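Local structure of protein pid-3 (Caenorhabditis elegans, 7OCX) at the interface of chains A and B. The protein pairs through its RNA recognition motif domain with that of TOFU-6 in the PETISCO complex, which acts in piRNA biogenesis. Sequence-based numbering; all coordinates share one arbitrary frame. Chains: chain A, Protein pid-3; chain B, Embryonic developmental protein tofu-6.

The interface of chains A and B. Residues chain A 57-58, 60-61; chain B 34, 38, 42-43.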
# COMPACT_ATOMS: atom_id res chain seq x y z
N PHE A 57 7.42 -16.25 5.62
CA PHE A 57 6.00 -16.47 5.33
C PHE A 57 5.43 -15.34 4.49
O PHE A 57 4.62 -15.58 3.57
CB PHE A 57 5.19 -16.60 6.64
CG PHE A 57 5.68 -17.67 7.54
CD1 PHE A 57 5.41 -19.01 7.27
CD2 PHE A 57 6.43 -17.35 8.65
CE1 PHE A 57 5.88 -20.01 8.11
CE2 PHE A 57 6.93 -18.35 9.47
CZ PHE A 57 6.64 -19.67 9.21
N GLN A 58 5.83 -14.10 4.80
CA GLN A 58 5.47 -12.97 3.97
C GLN A 58 6.13 -13.06 2.59
O GLN A 58 5.47 -12.73 1.59
CB GLN A 58 5.81 -11.67 4.71
CG GLN A 58 5.04 -11.62 6.04
CD GLN A 58 4.90 -10.23 6.60
OE1 GLN A 58 4.97 -9.25 5.86
NE2 GLN A 58 4.75 -10.13 7.92
N TYR A 60 6.75 -15.89 0.95
CA TYR A 60 5.95 -16.90 0.26
C TYR A 60 4.64 -16.31 -0.25
O TYR A 60 4.21 -16.59 -1.37
CB TYR A 60 5.69 -18.06 1.22
CG TYR A 60 4.68 -19.04 0.70
CD1 TYR A 60 5.04 -20.00 -0.24
CD2 TYR A 60 3.36 -19.01 1.12
CE1 TYR A 60 4.10 -20.89 -0.75
CE2 TYR A 60 2.43 -19.90 0.62
CZ TYR A 60 2.80 -20.83 -0.32
OH TYR A 60 1.85 -21.70 -0.81
N GLN A 61 3.96 -15.55 0.61
CA GLN A 61 2.65 -15.03 0.24
C GLN A 61 2.78 -13.92 -0.80
O GLN A 61 1.95 -13.83 -1.72
CB GLN A 61 1.91 -14.53 1.48
CG GLN A 61 1.61 -15.62 2.50
CD GLN A 61 1.07 -15.05 3.79
OE1 GLN A 61 -0.14 -14.90 3.98
NE2 GLN A 61 1.98 -14.66 4.67
N PHE B 34 1.23 -22.59 9.49
CA PHE B 34 0.92 -21.51 8.56
C PHE B 34 -0.22 -21.90 7.62
O PHE B 34 -1.14 -21.11 7.38
CB PHE B 34 2.20 -21.15 7.78
CG PHE B 34 1.94 -20.37 6.53
CD1 PHE B 34 1.77 -18.99 6.58
CD2 PHE B 34 1.87 -21.01 5.31
CE1 PHE B 34 1.52 -18.26 5.43
CE2 PHE B 34 1.61 -20.30 4.15
CZ PHE B 34 1.44 -18.92 4.21
N GLN B 38 -3.51 -19.76 7.05
CA GLN B 38 -3.64 -19.08 5.78
C GLN B 38 -5.04 -19.21 5.18
O GLN B 38 -5.44 -18.37 4.37
CB GLN B 38 -2.62 -19.61 4.79
CG GLN B 38 -2.17 -18.59 3.82
CD GLN B 38 -1.69 -19.24 2.54
OE1 GLN B 38 -1.57 -20.46 2.46
NE2 GLN B 38 -1.42 -18.42 1.54
N LYS B 42 -4.42 -13.58 5.29
CA LYS B 42 -2.99 -13.43 5.23
C LYS B 42 -2.39 -13.55 6.63
O LYS B 42 -3.00 -13.18 7.64
CB LYS B 42 -2.62 -12.09 4.59
CG LYS B 42 -3.05 -11.95 3.12
CD LYS B 42 -2.74 -10.53 2.62
CE LYS B 42 -3.07 -10.35 1.15
NZ LYS B 42 -4.50 -10.42 0.89
N VAL B 43 -1.21 -14.13 6.70
CA VAL B 43 -0.52 -14.43 7.95
C VAL B 43 0.73 -13.58 8.05
O VAL B 43 1.57 -13.60 7.14
CB VAL B 43 -0.16 -15.92 8.05
CG1 VAL B 43 0.63 -16.20 9.33
CG2 VAL B 43 -1.42 -16.80 7.98
O HOH W 1 -1.89 -15.57 2.06
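Two RNA recognition motif (RRM) domains meet here through helix 56-66 of PID-3 and, from TOFU-6, helix 30-38 together with the short strand at B:Val43, a case of RRM helices serving protein recognition. A:Gln61 reads the partner backbone with both ends of its carboxamide. A:Gln61 OE1 accepts the N-H of B:Val43 N at 3.0 Å, on a lone pair in the carbonyl plane, while A:Gln61 NE2 donates to B:Val43 O at 2.7 Å, nearly straight at 167°. The other N-H of NE2 turns back one helical turn to A:Phe57 O, approaching from above that carbonyl's plane. OE1 also meets a water that bridges to B:Gln38 NE2, and these bonds together fix the amide's rotation. A chi1 of -63° sets A:Gln61 CG opposite the carbonyl carbon, and the extended chain carries the amide across to TOFU-6, where CD meets the edge of the B:Phe34 ring, 3.6 Å from CE1. Replacing the glutamine by an alanine would probably leave B:Val43 N and O without their side-chain mates and open a gap beside B:Phe34. That phenylalanine wedges among PID-3 side chains that include A:Tyr60 and A:Phe57: A:Tyr60 packs edge-to-face, planes 88° apart, with its CD2 3.6 Å from B:Phe34 CZ, whereas A:Phe57 runs antiparallel to it nearer the ring's root, CD1 to B:Phe34 CD1 at 3.7 Å.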